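Local coordinates for purine-binding protein BAB2_0673 (Brucella melitensis biovar Abortus, PDB 3S99) that binds adenine, probably also other purines such as guanine, and may serve an ABC-type uptake system for them, at residues A[291-294]-A[295-299]; A[344-347]-A[348-352]. One frame throughout, in Å; residues are numbered along the deposited sequence.

Contact 1: A[291-294]-A[295-299]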
ATOM      1  N   THR A 291       6.087  -6.084  17.256  1.00 22.59           N
ATOM      2  CA  THR A 291       6.678  -5.475  18.422  1.00 23.10           C
ATOM      3  C   THR A 291       5.604  -4.939  19.351  1.00 23.54           C
ATOM      4  O   THR A 291       4.462  -4.736  18.950  1.00 23.07           O
ATOM      5  CB  THR A 291       7.597  -4.275  18.031  1.00 23.73           C
ATOM      6  OG1 THR A 291       6.896  -3.386  17.155  1.00 23.09           O
ATOM      7  CG2 THR A 291       8.927  -4.743  17.362  1.00 22.73           C
ATOM      8  N   ASN A 292       5.972  -4.721  20.605  1.00 24.48           N
ATOM      9  CA  ASN A 292       5.106  -3.988  21.524  1.00 24.99           C
ATOM     10  C   ASN A 292       3.763  -4.650  21.712  1.00 24.36           C
ATOM     11  O   ASN A 292       2.740  -3.968  21.765  1.00 24.58           O
ATOM     12  CB  ASN A 292       4.918  -2.546  21.035  1.00 24.21           C
ATOM     13  CG  ASN A 292       6.212  -1.790  21.015  1.00 26.62           C
ATOM     14  OD1 ASN A 292       6.869  -1.673  22.042  1.00 28.80           O
ATOM     15  ND2 ASN A 292       6.604  -1.282  19.848  1.00 25.37           N
ATOM     16  N   MET A 293       3.773  -5.977  21.830  1.00 24.41           N
ATOM     17  CA  MET A 293       2.547  -6.750  21.980  1.00 24.27           C
ATOM     18  C   MET A 293       2.912  -8.032  22.721  1.00 24.77           C
ATOM     19  O   MET A 293       4.090  -8.385  22.748  1.00 24.26           O
ATOM     20  CB  MET A 293       1.949  -7.054  20.596  1.00 22.93           C
ATOM     21  CG  MET A 293       2.716  -8.091  19.822  1.00 22.90           C
ATOM     22  SD  MET A 293       2.121  -8.512  18.180  1.00 19.28           S
ATOM     23  CE  MET A 293       2.470  -6.930  17.361  1.00 20.81           C
ATOM     24  N   PRO A 294       1.930  -8.702  23.361  1.00 25.45           N
ATOM     25  CA  PRO A 294       2.247  -9.954  24.050  1.00 26.59           C
ATOM     26  C   PRO A 294       2.701 -11.073  23.104  1.00 26.67           C
ATOM     27  O   PRO A 294       2.363 -11.065  21.920  1.00 26.24           O
ATOM     28  CB  PRO A 294       0.932 -10.317  24.765  1.00 26.98           C
ATOM     29  CG  PRO A 294       0.188  -9.032  24.890  1.00 26.74           C
ATOM     30  CD  PRO A 294       0.561  -8.240  23.671  1.00 25.64           C
ATOM     31  N   ASP A 295       3.473 -12.018  23.630  1.00 27.27           N
ATOM     32  CA  ASP A 295       3.991 -13.113  22.823  1.00 27.75           C
ATOM     33  C   ASP A 295       2.921 -13.930  22.082  1.00 26.58           C
ATOM     34  O   ASP A 295       3.193 -14.458  20.994  1.00 25.62           O
ATOM     35  CB  ASP A 295       4.842 -14.067  23.671  1.00 29.47           C
ATOM     36  CG  ASP A 295       6.215 -13.496  24.001  1.00 32.38           C
ATOM     37  OD1 ASP A 295       6.552 -12.388  23.518  1.00 35.38           O
ATOM     38  OD2 ASP A 295       6.959 -14.167  24.737  1.00 36.47           O
ATOM     39  N   ASP A 296       1.729 -14.062  22.667  1.00 25.59           N
ATOM     40  CA  ASP A 296       0.692 -14.861  22.016  1.00 24.61           C
ATOM     41  C   ASP A 296       0.105 -14.117  20.843  1.00 22.57           C
ATOM     42  O   ASP A 296      -0.355 -14.742  19.899  1.00 21.92           O
ATOM     43  CB  ASP A 296      -0.423 -15.312  22.975  1.00 24.57           C
ATOM     44  CG  ASP A 296      -1.272 -14.165  23.465  1.00 23.25           C
ATOM     45  OD1 ASP A 296      -2.356 -13.906  22.883  1.00 22.93           O
ATOM     46  OD2 ASP A 296      -0.838 -13.495  24.423  1.00 26.00           O
ATOM     47  N   VAL A 297       0.109 -12.786  20.910  1.00 22.35           N
ATOM     48  CA  VAL A 297      -0.382 -11.967  19.800  1.00 20.91           C
ATOM     49  C   VAL A 297       0.617 -12.006  18.636  1.00 20.72           C
ATOM     50  O   VAL A 297       0.215 -12.128  17.471  1.00 19.57           O
ATOM     51  CB  VAL A 297      -0.696 -10.542  20.223  1.00 21.02           C
ATOM     52  CG1 VAL A 297      -1.273  -9.749  19.037  1.00 18.30           C
ATOM     53  CG2 VAL A 297      -1.697 -10.558  21.364  1.00 19.56           C
ATOM     54  N   LYS A 298       1.916 -11.952  18.953  1.00 21.26           N
ATOM     55  CA  LYS A 298       2.971 -12.167  17.948  1.00 21.40           C
ATOM     56  C   LYS A 298       2.877 -13.571  17.308  1.00 21.19           C
ATOM     57  O   LYS A 298       2.974 -13.719  16.095  1.00 22.34           O
ATOM     58  CB  LYS A 298       4.349 -11.939  18.606  1.00 22.86           C
ATOM     59  CG  LYS A 298       5.547 -12.372  17.799  1.00 24.87           C
ATOM     60  CD  LYS A 298       6.868 -11.928  18.460  1.00 30.74           C
ATOM     61  CE  LYS A 298       7.989 -12.918  18.154  1.00 34.17           C
ATOM     62  NZ  LYS A 298       9.352 -12.302  18.172  1.00 36.54           N
ATOM     63  N   LYS A 299       2.657 -14.608  18.104  1.00 21.45           N
ATOM     64  CA  LYS A 299       2.519 -15.955  17.572  1.00 21.93           C
ATOM     65  C   LYS A 299       1.344 -16.044  16.595  1.00 21.16           C
ATOM     66  O   LYS A 299       1.451 -16.656  15.545  1.00 22.09           O
ATOM     67  CB  LYS A 299       2.350 -16.965  18.714  1.00 23.88           C
ATOM     68  CG  LYS A 299       2.118 -18.387  18.233  1.00 26.18           C
ATOM     69  CD  LYS A 299       2.160 -19.419  19.349  1.00 29.14           C
ATOM     70  CE  LYS A 299       1.296 -20.620  18.953  1.00 29.26           C
ATOM     71  NZ  LYS A 299       1.433 -21.751  19.867  1.00 34.91           N
TER
HETATM   72  O   HOH W   1       5.901 -10.182  21.642  1.00 31.48           O
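Pro294 is the N-cap of helix 295-310, and its carbonyl oxygen begins the hydrogen bonding of the first turn, with Met293 and Val297 meeting just inside it. Lys298 N donates to Pro294 O at 3.1 Å in a nearly straight bond, 167° at the hydrogen, which reaches the oxygen close to the line of the C=O bond. Val297 N leans on the same oxygen with a weaker, more bent bond of 127°. Beside this turn the Met293 side chain folds back over the helix start. Its CG sits between the backbone N and the carbonyl carbon (chi1 73°), and the bend at chi3 carries CE off while Met293 SD rests 3.7 Å from Val297 CG1. Met293 SD also lies 3.5 Å from Lys298 N, whose hydrogen is directed at Pro294 O. The proline ring packs next to Val297, the two side chains pointing the same way, with Pro294 CD 4.0 Å from Val297 CG2. Val297 thus offers one methyl to the thioether and the other to the ring, and is buried. Around them, Ile142 and Met146 of helix 132-146 touch Met293, while Lys145 touches Val297.

The outer side is polar. A water donates to Met293 O at 2.8 Å and to Asp295 OD1 at 3.0 Å, bridging the Met293 carbonyl, one residue before the cap, and the first helical side chain. Asp295 and Asp296, both exposed, stand at the N-terminal end of the helix, where the helix dipole would probably favour their negative charge. Proline has no side-chain acceptor to cap the first helical N-H groups; its carbonyl takes a straight i+4 bond from Lys298 N and a weak one from Val297 N, beside the apolar thioether and valine methyls.

Contact 2: A[344-347]-A[348-352]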
ATOM      1  N   ASN A 344     -16.061  -0.926  -4.377  1.00 23.50           N
ATOM      2  CA  ASN A 344     -16.661   0.368  -4.036  1.00 24.58           C
ATOM      3  C   ASN A 344     -17.799   0.222  -3.005  1.00 24.81           C
ATOM      4  O   ASN A 344     -18.758   0.977  -2.999  1.00 24.91           O
ATOM      5  CB  ASN A 344     -17.140   1.077  -5.314  1.00 25.68           C
ATOM      6  CG  ASN A 344     -18.242   0.314  -6.028  1.00 30.09           C
ATOM      7  OD1 ASN A 344     -18.635  -0.786  -5.615  1.00 33.11           O
ATOM      8  ND2 ASN A 344     -18.753   0.892  -7.104  1.00 35.34           N
ATOM      9  N   PHE A 345     -17.660  -0.764  -2.126  1.00 24.07           N
ATOM     10  CA  PHE A 345     -18.595  -0.997  -1.039  1.00 23.80           C
ATOM     11  C   PHE A 345     -17.816  -1.463   0.182  1.00 22.62           C
ATOM     12  O   PHE A 345     -16.694  -1.971   0.059  1.00 20.22           O
ATOM     13  CB  PHE A 345     -19.607  -2.070  -1.430  1.00 25.39           C
ATOM     14  CG  PHE A 345     -18.989  -3.384  -1.780  1.00 25.38           C
ATOM     15  CD1 PHE A 345     -18.616  -3.659  -3.095  1.00 26.98           C
ATOM     16  CD2 PHE A 345     -18.760  -4.352  -0.792  1.00 27.43           C
ATOM     17  CE1 PHE A 345     -18.020  -4.865  -3.417  1.00 28.06           C
ATOM     18  CE2 PHE A 345     -18.169  -5.571  -1.114  1.00 27.25           C
ATOM     19  CZ  PHE A 345     -17.804  -5.827  -2.432  1.00 28.34           C
ATOM     20  N   TYR A 346     -18.406  -1.269   1.358  1.00 22.21           N
ATOM     21  CA  TYR A 346     -17.809  -1.731   2.600  1.00 22.09           C
ATOM     22  C   TYR A 346     -18.440  -3.046   2.997  1.00 21.93           C
ATOM     23  O   TYR A 346     -19.553  -3.337   2.602  1.00 23.28           O
ATOM     24  CB  TYR A 346     -18.020  -0.740   3.734  1.00 21.65           C
ATOM     25  CG  TYR A 346     -17.128   0.473   3.710  1.00 22.20           C
ATOM     26  CD1 TYR A 346     -15.738   0.354   3.594  1.00 21.19           C
ATOM     27  CD2 TYR A 346     -17.663   1.742   3.836  1.00 22.93           C
ATOM     28  CE1 TYR A 346     -14.935   1.470   3.594  1.00 20.85           C
ATOM     29  CE2 TYR A 346     -16.863   2.863   3.857  1.00 24.05           C
ATOM     30  CZ  TYR A 346     -15.498   2.729   3.740  1.00 22.59           C
ATOM     31  OH  TYR A 346     -14.707   3.867   3.760  1.00 22.79           O
ATOM     32  N   VAL A 347     -17.731  -3.827   3.799  1.00 21.11           N
ATOM     33  CA  VAL A 347     -18.323  -5.026   4.411  1.00 21.12           C
ATOM     34  C   VAL A 347     -19.146  -4.602   5.639  1.00 21.66           C
ATOM     35  O   VAL A 347     -19.043  -3.447   6.101  1.00 21.30           O
ATOM     36  CB  VAL A 347     -17.246  -6.098   4.787  1.00 20.92           C
ATOM     37  CG1 VAL A 347     -16.607  -6.667   3.555  1.00 20.71           C
ATOM     38  CG2 VAL A 347     -16.164  -5.525   5.737  1.00 17.89           C
ATOM     39  N   ALA A 348     -19.980  -5.521   6.147  1.00 21.83           N
ATOM     40  CA  ALA A 348     -20.760  -5.286   7.374  1.00 22.93           C
ATOM     41  C   ALA A 348     -19.829  -4.943   8.526  1.00 23.05           C
ATOM     42  O   ALA A 348     -18.769  -5.584   8.709  1.00 22.64           O
ATOM     43  CB  ALA A 348     -21.613  -6.519   7.744  1.00 23.44           C
ATOM     44  N   GLY A 349     -20.231  -3.928   9.286  1.00 23.80           N
ATOM     45  CA  GLY A 349     -19.511  -3.481  10.478  1.00 24.08           C
ATOM     46  C   GLY A 349     -18.812  -2.141  10.324  1.00 24.31           C
ATOM     47  O   GLY A 349     -18.464  -1.496  11.333  1.00 24.59           O
ATOM     48  N   VAL A 350     -18.582  -1.725   9.083  1.00 24.70           N
ATOM     49  CA  VAL A 350     -17.963  -0.440   8.822  1.00 25.65           C
ATOM     50  C   VAL A 350     -19.066   0.624   8.915  1.00 29.20           C
ATOM     51  O   VAL A 350     -20.202   0.421   8.448  1.00 30.27           O
ATOM     52  CB  VAL A 350     -17.246  -0.399   7.440  1.00 25.05           C
ATOM     53  CG1 VAL A 350     -16.594   0.983   7.205  1.00 24.62           C
ATOM     54  CG2 VAL A 350     -16.184  -1.541   7.318  1.00 20.68           C
ATOM     55  N   ASP A 351     -18.738   1.763   9.502  1.00 31.02           N
ATOM     56  CA  ASP A 351     -19.741   2.810   9.727  1.00 34.02           C
ATOM     57  C   ASP A 351     -19.657   3.969   8.715  1.00 35.07           C
ATOM     58  O   ASP A 351     -20.599   4.730   8.557  1.00 36.56           O
ATOM     59  CB  ASP A 351     -19.641   3.276  11.187  1.00 34.76           C
ATOM     60  CG  ASP A 351     -19.950   2.133  12.168  1.00 35.64           C
ATOM     61  OD1 ASP A 351     -20.979   1.435  11.957  1.00 36.48           O
ATOM     62  OD2 ASP A 351     -19.166   1.910  13.122  1.00 36.34           O
ATOM     63  N   ASP A 352     -18.548   4.056   7.993  1.00 35.15           N
ATOM     64  CA  ASP A 352     -18.309   5.143   7.048  1.00 35.93           C
ATOM     65  C   ASP A 352     -19.253   5.122   5.813  1.00 37.62           C
ATOM     66  O   ASP A 352     -19.759   4.073   5.407  1.00 36.97           O
ATOM     67  CB  ASP A 352     -16.843   5.089   6.626  1.00 34.83           C
ATOM     68  CG  ASP A 352     -16.397   6.326   5.855  1.00 33.22           C
ATOM     69  OD1 ASP A 352     -16.811   7.446   6.211  1.00 35.77           O
ATOM     70  OD2 ASP A 352     -15.608   6.175   4.917  1.00 28.41           O
TER
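Tyr346 lays its ring against Val350 and ends on Asp352, and this close-fitting packing spans the type II beta turn from Val347 to Val350, from the residue before it to the chain after it. Val350 CG1 stands over the centre of the Tyr346 ring in a CH-pi contact, 3.5 Å from the centroid and 11° off the normal. The methyl is put there by a chi1 that sets CG1 opposite the backbone N, and the two side chains cross at about a right angle. Further along the ring, Asp352 O lies at its edge, near the plane, 3.5 Å from Tyr346 CE2. The phenol then donates from Tyr346 OH to Asp352 OD2 at 2.7 Å, using the anti lone pair of that oxygen, with ring and carboxylate planes turned 48° apart. OD2 takes a second bond from Trp187 NE1, while Ile167 and Asn168 of helix 161-175 touch the tyrosine.

The turn itself is held more lightly. Val350 N to Val347 O is fairly straight, but at 3.5 Å it is weak, and the valine methyls Val347 CG2 and Val350 CG2 come no closer than 4.3 Å. Gly349 takes a positive phi of 109°, usual for the third residue of a type II turn, where a side chain would press on the preceding carbonyl oxygen. On this looser side Ala348 CB points away from residues 344-347 overall, although it still touches Val347, and both Ala348 and Gly349 are partly exposed. Two donors on Asp352 OD2, from Tyr346 OH and Trp187 NE1, would favour the ionised carboxylate, and the phenol is fixed at both its face and its hydroxyl.

Contact 1 and contact 2 follow one another along the chain, and their centres lie 28 Å apart; the nearest atoms are about 20 Å from each other, so the two do not touch. The centre of contact 1 is about 23 Å and that of contact 2 about 19 Å from the centre of the chain, and neither belongs to the adenine pocket formed by residues such as Trp42, Trp191 and Asp217. Contact 1 opens helix 295-310, and its Met293, Pro294 and Val297 rest on helix 132-146. Contact 2, in the C-terminal tail, lies against helix 161-175 and strand 182-187, an outermost strand of the mixed sheet.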